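Local coordinates for coelenterazine-binding protein with bound coelenterazine (Renilla muelleri, PDB 2HPS) that binds the luciferin coelenterazine and, probably once calcium is bound, makes it available for reaction with luciferase and oxygen, at residues E8-M20 / V78-L90. Numbering follows the deposited sequence. Where two conformers were deposited one is given.
Sequences ERAYHLRKMKTRM and VEEAAVNATDSLL. With CTZ (c2-hydroxy-coelenterazine), chain B.
Thr86 reaches across from helix 78-90 into a hole formed by Arg9, His12, Leu13 and Met16, where its OG1 shares a nearly straight hydrogen bond of 2.9 Å with His12 ND1. The hydroxyl meets the imidazole at its edge and in its plane, while Leu90 CD2 lies over one face, 4.0 Å from the ring centroid, in a CH-pi contact. With NE2 bonded to Leu168 O, the imidazole has a partner at both nitrogens, which fixes its rotation and suggests that it donates from NE2. The inner face of this helix pair, which belongs to the first two EF-hands, is apolar and close. Ala82 CB, a knob among Leu13, Met16, Lys17 and Met20, comes within 3.5 Å of Lys17 N, and the alanines are consistent with the axes of the two segments closing to 8.2 Å. Met16 and Met20 are both selenomethionines here; the bent chain of Met16 folds over Ala85 and brings SE to 3.7 Å from Leu89 CD1, and Met20 SE rests on Ala81 CB.

The outer, solvent-facing rim is looser and more polar. With CG anti to the backbone N (chi1 -177°) and the rest of the chain extended, Arg9 carries its guanidinium to the exposed Asp87, a salt bridge in which NH1 and NH2 both donate end-on to OD1, NH2 at 3.0 Å. Lys17 lays its aliphatic chain alongside Glu79, CD lying 3.6 Å from OE2, but the charged ends do not meet.

Arg19, whose NH1 brushes Leu89 CD1, donates from NE to O17 of the bound c2-hydroxy-coelenterazine at 2.7 Å, and its NH2 bonds Tyr36 OH. Charge at the rim, apolar packing inside and an arginine beside that packing bonding the ligand are consistent with a link between this helix pair and the luciferin pocket.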
# COMPACT_ATOMS: atom_id res chain seq x y z
N GLU A 8 2.41 -15.32 14.09
CA GLU A 8 2.70 -13.92 13.72
C GLU A 8 3.25 -13.86 12.30
O GLU A 8 2.83 -13.02 11.49
CB GLU A 8 3.71 -13.30 14.71
CG GLU A 8 3.10 -13.04 16.07
CD GLU A 8 4.13 -12.65 17.13
OE1 GLU A 8 5.35 -12.92 16.94
OE2 GLU A 8 3.70 -12.08 18.15
N ARG A 9 4.18 -14.76 11.97
CA ARG A 9 4.70 -14.79 10.61
C ARG A 9 3.58 -15.12 9.62
O ARG A 9 3.49 -14.50 8.55
CB ARG A 9 5.86 -15.78 10.46
CG ARG A 9 6.44 -15.76 9.04
CD ARG A 9 7.67 -16.63 8.92
NE ARG A 9 8.21 -16.58 7.56
CZ ARG A 9 9.01 -15.64 7.07
NH1 ARG A 9 9.42 -14.61 7.82
NH2 ARG A 9 9.41 -15.72 5.80
N ALA A 10 2.72 -16.07 9.99
CA ALA A 10 1.59 -16.44 9.12
C ALA A 10 0.72 -15.24 8.82
O ALA A 10 0.38 -14.99 7.66
CB ALA A 10 0.75 -17.57 9.77
N TYR A 11 0.38 -14.48 9.86
CA TYR A 11 -0.52 -13.34 9.70
C TYR A 11 0.16 -12.24 8.86
O TYR A 11 -0.45 -11.67 7.96
CB TYR A 11 -0.96 -12.81 11.07
CG TYR A 11 -1.83 -11.58 10.95
CD1 TYR A 11 -3.09 -11.65 10.34
CD2 TYR A 11 -1.36 -10.33 11.37
CE1 TYR A 11 -3.89 -10.51 10.19
CE2 TYR A 11 -2.15 -9.19 11.21
CZ TYR A 11 -3.40 -9.28 10.62
OH TYR A 11 -4.19 -8.15 10.48
N HIS A 12 1.43 -11.96 9.16
CA HIS A 12 2.14 -10.93 8.39
C HIS A 12 2.24 -11.30 6.92
O HIS A 12 1.97 -10.47 6.05
CB HIS A 12 3.52 -10.63 8.97
CG HIS A 12 4.07 -9.34 8.50
ND1 HIS A 12 4.74 -9.21 7.30
CD2 HIS A 12 3.99 -8.09 9.02
CE1 HIS A 12 5.05 -7.93 7.11
NE2 HIS A 12 4.62 -7.24 8.15
N LEU A 13 2.56 -12.57 6.64
CA LEU A 13 2.59 -13.01 5.23
C LEU A 13 1.24 -12.90 4.55
O LEU A 13 1.16 -12.64 3.35
CB LEU A 13 3.10 -14.46 5.13
CG LEU A 13 4.58 -14.71 5.40
CD1 LEU A 13 4.83 -16.22 5.55
CD2 LEU A 13 5.41 -14.16 4.23
N ARG A 14 0.18 -13.20 5.29
CA ARG A 14 -1.19 -13.07 4.79
C ARG A 14 -1.49 -11.63 4.39
O ARG A 14 -2.04 -11.38 3.31
CB ARG A 14 -2.20 -13.57 5.82
CG ARG A 14 -3.65 -13.61 5.32
CD ARG A 14 -4.56 -14.25 6.39
NE ARG A 14 -5.96 -14.27 5.97
CZ ARG A 14 -6.52 -15.21 5.23
NH1 ARG A 14 -5.80 -16.25 4.79
NH2 ARG A 14 -7.82 -15.11 4.91
N LYS A 15 -1.06 -10.68 5.23
CA LYS A 15 -1.18 -9.28 4.90
C LYS A 15 -0.39 -8.96 3.63
O LYS A 15 -0.91 -8.33 2.71
CB LYS A 15 -0.71 -8.42 6.06
CG LYS A 15 -1.67 -8.40 7.26
CD LYS A 15 -1.31 -7.32 8.27
CE LYS A 15 0.07 -7.53 8.91
NZ LYS A 15 0.40 -6.44 9.94
N MSE A 16 0.85 -9.42 3.58
CA MSE A 16 1.72 -9.08 2.45
C MSE A 16 1.22 -9.71 1.14
O MSE A 16 1.30 -9.10 0.08
CB MSE A 16 3.17 -9.46 2.72
CG MSE A 16 3.82 -8.73 3.88
SE MSE A 16 3.71 -6.74 3.71
CE MSE A 16 2.28 -6.40 5.10
N LYS A 17 0.69 -10.92 1.21
CA LYS A 17 0.12 -11.54 0.01
C LYS A 17 -1.10 -10.76 -0.52
O LYS A 17 -1.33 -10.66 -1.73
CB LYS A 17 -0.25 -13.02 0.28
CG LYS A 17 -0.58 -13.78 -1.01
CD LYS A 17 -0.96 -15.26 -0.80
CE LYS A 17 -1.49 -15.84 -2.12
NZ LYS A 17 -1.93 -17.27 -1.93
N THR A 18 -1.88 -10.19 0.39
CA THR A 18 -3.05 -9.39 0.01
C THR A 18 -2.56 -8.14 -0.75
O THR A 18 -3.09 -7.79 -1.81
CB THR A 18 -3.84 -9.04 1.28
OG1 THR A 18 -4.23 -10.27 1.91
CG2 THR A 18 -5.10 -8.24 0.93
N ARG A 19 -1.51 -7.54 -0.22
CA ARG A 19 -0.88 -6.36 -0.84
C ARG A 19 -0.32 -6.74 -2.22
O ARG A 19 -0.52 -6.03 -3.20
CB ARG A 19 0.26 -5.87 0.06
CG ARG A 19 1.07 -4.74 -0.53
CD ARG A 19 2.21 -4.40 0.43
NE ARG A 19 3.26 -3.62 -0.25
CZ ARG A 19 4.52 -3.51 0.17
NH1 ARG A 19 4.93 -4.12 1.29
NH2 ARG A 19 5.38 -2.78 -0.52
N MSE A 20 0.36 -7.87 -2.30
CA MSE A 20 1.01 -8.24 -3.54
C MSE A 20 0.01 -8.61 -4.62
O MSE A 20 0.25 -8.38 -5.81
CB MSE A 20 2.02 -9.35 -3.31
CG MSE A 20 3.20 -8.95 -2.44
SE MSE A 20 4.23 -7.52 -3.27
CE MSE A 20 3.63 -5.96 -2.51
N VAL A 78 3.18 -14.12 -6.53
CA VAL A 78 2.72 -13.23 -5.46
C VAL A 78 3.16 -13.69 -4.07
O VAL A 78 3.48 -12.86 -3.23
CB VAL A 78 1.19 -12.96 -5.52
CG1 VAL A 78 0.85 -12.28 -6.86
CG2 VAL A 78 0.38 -14.25 -5.30
N GLU A 79 3.22 -15.00 -3.81
CA GLU A 79 3.67 -15.44 -2.48
C GLU A 79 5.18 -15.27 -2.28
O GLU A 79 5.61 -14.96 -1.16
CB GLU A 79 3.14 -16.84 -2.06
CG GLU A 79 3.61 -17.37 -0.65
CD GLU A 79 3.17 -16.56 0.61
OE1 GLU A 79 3.66 -16.88 1.72
OE2 GLU A 79 2.35 -15.61 0.53
N GLU A 80 5.97 -15.43 -3.34
CA GLU A 80 7.42 -15.17 -3.24
C GLU A 80 7.67 -13.68 -2.92
O GLU A 80 8.51 -13.36 -2.06
CB GLU A 80 8.17 -15.58 -4.50
CG GLU A 80 9.69 -15.45 -4.40
CD GLU A 80 10.43 -16.04 -5.60
OE1 GLU A 80 9.96 -17.06 -6.16
OE2 GLU A 80 11.48 -15.50 -5.98
N ALA A 81 6.95 -12.80 -3.61
CA ALA A 81 7.04 -11.36 -3.32
C ALA A 81 6.58 -11.04 -1.90
O ALA A 81 7.18 -10.19 -1.22
CB ALA A 81 6.24 -10.56 -4.34
N ALA A 82 5.52 -11.72 -1.45
CA ALA A 82 5.03 -11.56 -0.07
C ALA A 82 6.10 -11.95 0.97
O ALA A 82 6.33 -11.25 1.94
CB ALA A 82 3.72 -12.35 0.15
N VAL A 83 6.78 -13.08 0.74
CA VAL A 83 7.87 -13.48 1.61
C VAL A 83 8.98 -12.41 1.64
O VAL A 83 9.49 -12.07 2.71
CB VAL A 83 8.42 -14.87 1.20
CG1 VAL A 83 9.74 -15.10 1.86
CG2 VAL A 83 7.41 -16.00 1.58
N ASN A 84 9.32 -11.88 0.48
CA ASN A 84 10.34 -10.82 0.39
C ASN A 84 9.93 -9.57 1.18
O ASN A 84 10.76 -8.99 1.89
CB ASN A 84 10.63 -10.47 -1.06
CG ASN A 84 11.33 -11.60 -1.81
OD1 ASN A 84 11.96 -12.47 -1.21
ND2 ASN A 84 11.23 -11.57 -3.13
N ALA A 85 8.65 -9.21 1.09
CA ALA A 85 8.09 -8.10 1.87
C ALA A 85 8.20 -8.34 3.38
O ALA A 85 8.67 -7.49 4.13
CB ALA A 85 6.60 -7.86 1.45
N THR A 86 7.73 -9.50 3.84
CA THR A 86 7.75 -9.83 5.26
C THR A 86 9.18 -9.88 5.78
O THR A 86 9.49 -9.28 6.82
CB THR A 86 7.01 -11.17 5.49
OG1 THR A 86 5.61 -10.96 5.17
CG2 THR A 86 7.16 -11.67 6.94
N ASP A 87 10.06 -10.55 5.02
CA ASP A 87 11.47 -10.68 5.42
C ASP A 87 12.12 -9.30 5.55
O ASP A 87 12.79 -9.03 6.54
CB ASP A 87 12.26 -11.55 4.43
CG ASP A 87 11.98 -13.04 4.59
OD1 ASP A 87 11.37 -13.44 5.60
OD2 ASP A 87 12.38 -13.81 3.69
N SER A 88 11.89 -8.44 4.55
CA SER A 88 12.45 -7.07 4.54
C SER A 88 11.90 -6.18 5.65
O SER A 88 12.67 -5.57 6.42
CB SER A 88 12.33 -6.40 3.17
OG SER A 88 11.00 -6.33 2.72
N LEU A 89 10.57 -6.11 5.75
CA LEU A 89 9.92 -5.23 6.73
C LEU A 89 10.19 -5.60 8.17
O LEU A 89 10.41 -4.72 8.99
CB LEU A 89 8.40 -5.18 6.49
CG LEU A 89 8.03 -4.39 5.24
CD1 LEU A 89 6.61 -4.74 4.80
CD2 LEU A 89 8.21 -2.88 5.47
N LEU A 90 10.18 -6.90 8.48
CA LEU A 90 10.30 -7.31 9.89
C LEU A 90 11.73 -7.24 10.42
O LEU A 90 11.94 -7.33 11.63
CB LEU A 90 9.64 -8.68 10.12
CG LEU A 90 8.11 -8.70 9.93
CD1 LEU A 90 7.52 -10.07 10.31
CD2 LEU A 90 7.39 -7.57 10.69
N1 CTZ B . -2.89 0.32 -2.63
C2 CTZ B . -2.75 -0.09 -3.92
C3 CTZ B . -3.95 -0.90 -4.14
N4 CTZ B . -4.72 -0.91 -3.06
C5 CTZ B . -5.90 -1.52 -2.81
C6 CTZ B . -6.47 -1.38 -1.55
N7 CTZ B . -5.87 -0.64 -0.59
C8 CTZ B . -4.70 -0.02 -0.81
C9 CTZ B . -4.07 -0.18 -2.14
C10 CTZ B . -1.59 0.21 -4.84
C11 CTZ B . -0.36 -0.41 -4.22
C12 CTZ B . 0.65 0.42 -3.73
C13 CTZ B . 1.78 -0.12 -3.13
C14 CTZ B . 1.90 -1.51 -3.05
C15 CTZ B . 0.88 -2.35 -3.53
C16 CTZ B . -0.26 -1.79 -4.12
O17 CTZ B . 3.00 -2.04 -2.47
O18 CTZ B . -4.25 -1.52 -5.23
C19 CTZ B . -7.78 -2.01 -1.27
C20 CTZ B . -8.13 -3.24 -1.83
C21 CTZ B . -9.38 -3.80 -1.55
C22 CTZ B . -10.29 -3.12 -0.74
C23 CTZ B . -9.97 -1.89 -0.19
C24 CTZ B . -8.71 -1.33 -0.46
O25 CTZ B . -11.51 -3.69 -0.50
C26 CTZ B . -3.97 0.80 0.25
C27 CTZ B . -4.52 2.20 0.25
C28 CTZ B . -3.73 3.29 -0.13
C29 CTZ B . -4.28 4.57 -0.12
C30 CTZ B . -5.61 4.75 0.26
C31 CTZ B . -6.40 3.67 0.66
C32 CTZ B . -5.84 2.39 0.66